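Long-range contacts in BPH (Thiobacillus denitrificans, PDB 5OVS), which probably hydrolyses peptide bonds as a bacterial relative of the proteasome, working as a tetradecameric double ring with an inner cavity: residues 72-77 with 118-123; 42-47 with 111-116. All blocks are in the same frame, centred on the assembly; numbering follows the deposited sequence.

Contact 1 (72-77 with 118-123); sequences DSVARI and GIFGVA
Both key side chains carry their first branch anti to the carbonyl carbon: CG of F120 (chi1 -56°) and CG1 of I77 (chi1 -65°). With chi2 of I77 extended at 161°, CD1 reaches over one face of the F120 ring, 3.8 Å from its centroid and displaced toward the rim where CG lies, which satisfies the geometry of a CH-pi contact. The other branch, CG2 of I77, abuts V122 CG2 at 3.3 Å, tighter than a usual van der Waals contact. The far end of the ring meets backbone instead, with CZ 3.7 Å from D72 O and CE1 4.1 Å from V74 N. The first turn of helix 74-91 is thereby seated on a sheet of the alpha-beta-beta-alpha sandwich of proteasome-type N-terminal nucleophile hydrolases. S73 is the N-cap of helix 74-91: OG accepts the R76 N-H at 3.0 Å. One residue earlier, D72 OD1 uses its syn lone pair for R76 NH1 at 2.7 Å, while OD2 pairs with R117. An alanine at F120 would remove the whole ring, and would probably leave I77 CD1 and the D72-V74 backbone without their main partner on the strand. V74 also packs on L56 of the second subunit.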
loop_
_atom_site.group_PDB
_atom_site.type_symbol
_atom_site.label_atom_id
_atom_site.label_comp_id
_atom_site.label_asym_id
_atom_site.label_seq_id
_atom_site.Cartn_x
_atom_site.Cartn_y
_atom_site.Cartn_z
ATOM N N ASP K 72 -27.599 -16.771 35.086
ATOM C CA ASP K 72 -28.052 -15.907 36.180
ATOM C C ASP K 72 -26.941 -15.417 37.098
ATOM O O ASP K 72 -27.209 -14.921 38.192
ATOM C CB ASP K 72 -29.149 -16.602 36.991
ATOM C CG ASP K 72 -28.753 -17.995 37.487
ATOM O OD1 ASP K 72 -27.563 -18.380 37.487
ATOM O OD2 ASP K 72 -29.677 -18.716 37.887
ATOM N N SER K 73 -25.695 -15.542 36.652
ATOM C CA SER K 73 -24.584 -14.807 37.257
ATOM C C SER K 73 -23.552 -14.442 36.191
ATOM O O SER K 73 -23.509 -15.058 35.123
ATOM C CB SER K 73 -23.917 -15.652 38.322
ATOM O OG SER K 73 -22.999 -16.542 37.718
ATOM N N VAL K 74 -22.718 -13.449 36.492
ATOM C CA VAL K 74 -21.649 -13.015 35.595
ATOM C C VAL K 74 -20.695 -14.175 35.258
ATOM O O VAL K 74 -20.409 -14.431 34.080
ATOM C CB VAL K 74 -20.876 -11.818 36.208
ATOM C CG1 VAL K 74 -19.553 -11.567 35.501
ATOM C CG2 VAL K 74 -21.729 -10.563 36.159
ATOM N N ALA K 75 -20.235 -14.895 36.280
ATOM C CA ALA K 75 -19.322 -16.036 36.091
ATOM C C ALA K 75 -19.938 -17.181 35.278
ATOM O O ALA K 75 -19.234 -17.865 34.522
ATOM C CB ALA K 75 -18.834 -16.563 37.431
ATOM N N ARG K 76 -21.239 -17.392 35.431
ATOM C CA ARG K 76 -21.923 -18.447 34.674
ATOM C C ARG K 76 -22.137 -18.048 33.229
ATOM O O ARG K 76 -22.034 -18.875 32.333
ATOM C CB ARG K 76 -23.265 -18.802 35.309
ATOM C CG ARG K 76 -23.128 -19.633 36.566
ATOM C CD ARG K 76 -24.471 -19.812 37.263
ATOM N NE ARG K 76 -24.333 -20.449 38.570
ATOM C CZ ARG K 76 -25.330 -20.621 39.437
ATOM N NH1 ARG K 76 -26.560 -20.192 39.153
ATOM N NH2 ARG K 76 -25.094 -21.213 40.603
ATOM N N ILE K 77 -22.451 -16.784 33.006
ATOM C CA ILE K 77 -22.655 -16.287 31.653
ATOM C C ILE K 77 -21.327 -16.274 30.912
ATOM O O ILE K 77 -21.256 -16.657 29.748
ATOM C CB ILE K 77 -23.298 -14.879 31.641
ATOM C CG1 ILE K 77 -24.720 -14.947 32.216
ATOM C CG2 ILE K 77 -23.327 -14.301 30.221
ATOM C CD1 ILE K 77 -25.265 -13.607 32.662
ATOM N N GLY K 118 -31.655 -11.203 37.514
ATOM C CA GLY K 118 -30.952 -9.955 37.200
ATOM C C GLY K 118 -30.958 -9.624 35.724
ATOM O O GLY K 118 -31.441 -10.398 34.908
ATOM N N ILE K 119 -30.399 -8.467 35.382
ATOM C CA ILE K 119 -30.207 -8.097 33.990
ATOM C C ILE K 119 -28.720 -8.003 33.658
ATOM O O ILE K 119 -27.926 -7.450 34.415
ATOM C CB ILE K 119 -30.942 -6.805 33.646
ATOM C CG1 ILE K 119 -30.528 -5.652 34.570
ATOM C CG2 ILE K 119 -32.443 -7.029 33.737
ATOM C CD1 ILE K 119 -30.823 -4.290 33.974
ATOM N N PHE K 120 -28.348 -8.566 32.518
ATOM C CA PHE K 120 -26.957 -8.731 32.161
ATOM C C PHE K 120 -26.730 -8.397 30.694
ATOM O O PHE K 120 -27.666 -8.286 29.906
ATOM C CB PHE K 120 -26.537 -10.188 32.374
ATOM C CG PHE K 120 -26.775 -10.717 33.774
ATOM C CD1 PHE K 120 -25.817 -10.561 34.760
ATOM C CD2 PHE K 120 -27.931 -11.399 34.086
ATOM C CE1 PHE K 120 -26.023 -11.060 36.032
ATOM C CE2 PHE K 120 -28.138 -11.903 35.354
ATOM C CZ PHE K 120 -27.183 -11.738 36.328
ATOM N N GLY K 121 -25.468 -8.250 30.334
ATOM C CA GLY K 121 -25.090 -8.107 28.940
ATOM C C GLY K 121 -23.772 -8.785 28.691
ATOM O O GLY K 121 -22.954 -8.909 29.591
ATOM N N VAL K 122 -23.584 -9.238 27.459
ATOM C CA VAL K 122 -22.311 -9.780 27.015
ATOM C C VAL K 122 -21.971 -9.081 25.729
ATOM O O VAL K 122 -22.668 -9.254 24.734
ATOM C CB VAL K 122 -22.368 -11.288 26.720
ATOM C CG1 VAL K 122 -20.951 -11.838 26.526
ATOM C CG2 VAL K 122 -23.080 -12.023 27.830
ATOM N N ALA K 123 -20.908 -8.278 25.751
ATOM C CA ALA K 123 -20.457 -7.607 24.550
ATOM C C ALA K 123 -19.682 -8.616 23.703
ATOM O O ALA K 123 -19.389 -9.726 24.162
ATOM C CB ALA K 123 -19.604 -6.399 24.900
#

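Contact 2 (42-47 with 111-116); sequences GDSYVA and VLIANP
Strands 44-47 and 111-115 run antiparallel, their directions 162° apart, and four backbone hydrogen bonds fix the register. At the Y45-A114 pair, Y45 N reaches A114 O at 2.9 Å and A114 N returns to Y45 O at 3.0 Å. Two residues on, A47 N meets L112 O at 2.9 Å in a nearly straight bond (174° at the hydrogen), and L112 N meets A47 O at 3.1 Å. All four donors lie in the plane of the carbonyl they address, so the N-H and C=O groups of both pairs are satisfied. V46 and I113 between them form a non-hydrogen-bonded pair; here I113 CA comes to 3.4 Å from Y45 O as a CA-H...O contact, and V46 CG2 packs on I113 CG1 at 4.3 Å.

Beyond the ladder the polar ends are matched less evenly. N115, its CG in the crowded position between backbone N and carbonyl carbon, offers ND2 to S44 OG at 3.1 Å, a weak bond bent to 130°. ND2 has a second weak acceptor in L71 O, whereas OD1 takes the R117 backbone N-H. D43 OD1 is held by a salt bridge to R117 NH2; D43 OD2 also accepts a hydrogen bond from a residue adjoining the segments, and packs against P116 CD at 3.6 Å.

The face bearing Y45, A47, L112 and A114 is applied to the second sheet: Y45 stacks on F184 and touches I14, A114 packs on I12, and L112 on V3 and I5. Within its own sheet, strand 44-48 is flanked by strands 38-41 and 111-115.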
loop_
_atom_site.group_PDB
_atom_site.type_symbol
_atom_site.label_atom_id
_atom_site.label_comp_id
_atom_site.label_asym_id
_atom_site.label_seq_id
_atom_site.Cartn_x
_atom_site.Cartn_y
_atom_site.Cartn_z
ATOM N N GLY K 42 -34.249 -21.182 28.554
ATOM C CA GLY K 42 -34.711 -21.501 29.897
ATOM C C GLY K 42 -35.714 -20.435 30.311
ATOM O O GLY K 42 -36.661 -20.138 29.572
ATOM N N ASP K 43 -35.495 -19.833 31.474
ATOM C CA ASP K 43 -36.299 -18.692 31.875
ATOM C C ASP K 43 -35.551 -17.369 31.674
ATOM O O ASP K 43 -35.869 -16.373 32.322
ATOM C CB ASP K 43 -36.780 -18.844 33.315
ATOM C CG ASP K 43 -35.666 -18.701 34.324
ATOM O OD1 ASP K 43 -34.481 -18.873 33.951
ATOM O OD2 ASP K 43 -35.985 -18.409 35.503
ATOM N N SER K 44 -34.564 -17.362 30.781
ATOM C CA SER K 44 -33.954 -16.116 30.323
ATOM C C SER K 44 -34.473 -15.731 28.943
ATOM O O SER K 44 -34.855 -16.589 28.152
ATOM C CB SER K 44 -32.428 -16.238 30.268
ATOM O OG SER K 44 -31.874 -16.374 31.561
ATOM N N TYR K 45 -34.487 -14.433 28.663
ATOM C CA TYR K 45 -34.707 -13.938 27.313
ATOM C C TYR K 45 -33.408 -13.338 26.860
ATOM O O TYR K 45 -32.804 -12.560 27.593
ATOM C CB TYR K 45 -35.775 -12.864 27.277
ATOM C CG TYR K 45 -37.157 -13.366 27.592
ATOM C CD1 TYR K 45 -37.883 -14.104 26.666
ATOM C CD2 TYR K 45 -37.744 -13.090 28.810
ATOM C CE1 TYR K 45 -39.161 -14.560 26.959
ATOM C CE2 TYR K 45 -39.018 -13.539 29.112
ATOM C CZ TYR K 45 -39.719 -14.272 28.187
ATOM O OH TYR K 45 -40.983 -14.712 28.503
ATOM N N VAL K 46 -32.980 -13.702 25.658
ATOM C CA VAL K 46 -31.738 -13.211 25.104
ATOM C C VAL K 46 -32.046 -12.364 23.869
ATOM O O VAL K 46 -32.688 -12.833 22.933
ATOM C CB VAL K 46 -30.783 -14.370 24.756
ATOM C CG1 VAL K 46 -29.427 -13.841 24.299
ATOM C CG2 VAL K 46 -30.615 -15.282 25.960
ATOM N N ALA K 47 -31.596 -11.114 23.903
ATOM C CA ALA K 47 -31.803 -10.157 22.827
ATOM C C ALA K 47 -30.478 -9.983 22.110
ATOM O O ALA K 47 -29.464 -9.720 22.747
ATOM C CB ALA K 47 -32.288 -8.831 23.385
ATOM N N VAL K 111 -25.107 -8.992 23.336
ATOM C CA VAL K 111 -26.436 -9.421 23.788
ATOM C C VAL K 111 -26.815 -8.887 25.153
ATOM O O VAL K 111 -25.953 -8.555 25.962
ATOM C CB VAL K 111 -26.601 -10.958 23.793
ATOM C CG1 VAL K 111 -26.164 -11.531 22.462
ATOM C CG2 VAL K 111 -25.844 -11.575 24.962
ATOM N N LEU K 112 -28.120 -8.776 25.370
ATOM C CA LEU K 112 -28.664 -8.513 26.691
ATOM C C LEU K 112 -29.424 -9.781 27.136
ATOM O O LEU K 112 -30.056 -10.448 26.322
ATOM C CB LEU K 112 -29.563 -7.291 26.652
ATOM C CG LEU K 112 -28.867 -6.020 26.131
ATOM C CD1 LEU K 112 -29.879 -4.910 25.944
ATOM C CD2 LEU K 112 -27.771 -5.579 27.083
ATOM N N ILE K 113 -29.309 -10.120 28.415
ATOM C CA ILE K 113 -29.915 -11.322 28.994
ATOM C C ILE K 113 -30.749 -10.924 30.203
ATOM O O ILE K 113 -30.208 -10.467 31.205
ATOM C CB ILE K 113 -28.845 -12.305 29.458
ATOM C CG1 ILE K 113 -28.026 -12.763 28.261
ATOM C CG2 ILE K 113 -29.489 -13.509 30.180
ATOM C CD1 ILE K 113 -26.729 -13.421 28.645
ATOM N N ALA K 114 -32.062 -11.089 30.090
ATOM C CA ALA K 114 -32.983 -10.794 31.172
ATOM C C ALA K 114 -33.461 -12.099 31.797
ATOM O O ALA K 114 -33.920 -12.990 31.107
ATOM C CB ALA K 114 -34.169 -10.015 30.643
ATOM N N ASN K 115 -33.342 -12.214 33.111
ATOM C CA ASN K 115 -34.041 -13.282 33.839
ATOM C C ASN K 115 -34.375 -12.849 35.264
ATOM O O ASN K 115 -33.840 -11.849 35.748
ATOM C CB ASN K 115 -33.247 -14.594 33.797
ATOM C CG ASN K 115 -31.958 -14.536 34.594
ATOM O OD1 ASN K 115 -31.967 -14.431 35.821
ATOM N ND2 ASN K 115 -30.840 -14.652 33.897
ATOM N N PRO K 116 -35.266 -13.593 35.944
ATOM C CA PRO K 116 -35.662 -13.158 37.274
ATOM C C PRO K 116 -34.505 -12.779 38.209
ATOM O O PRO K 116 -34.689 -11.925 39.079
ATOM C CB PRO K 116 -36.442 -14.365 37.814
ATOM C CG PRO K 116 -37.064 -14.958 36.598
ATOM C CD PRO K 116 -36.035 -14.776 35.509
#

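In the fold
Contact 1 and contact 2 lie about 9 Å apart, centre to centre, and meet on one sheet where strands 111-115 and 118-122 are neighbours. Two probable backbone hydrogen bonds join them, V111 N to V122 O at 2.8 Å and I113 N to F120 O at 2.9 Å. On the face bearing I113, I77 CG2 touches I113 CD1 at 3.9 Å, so the helix of contact 1 also touches contact 2 through I77. R117, in the turn between the two strands, forms salt bridges with both D72 and D43. The opposite face of contact 2 rests partly on strand 3-8, which begins two residues after the N-terminal threonine, the nucleophile position in proteasomes and probably here.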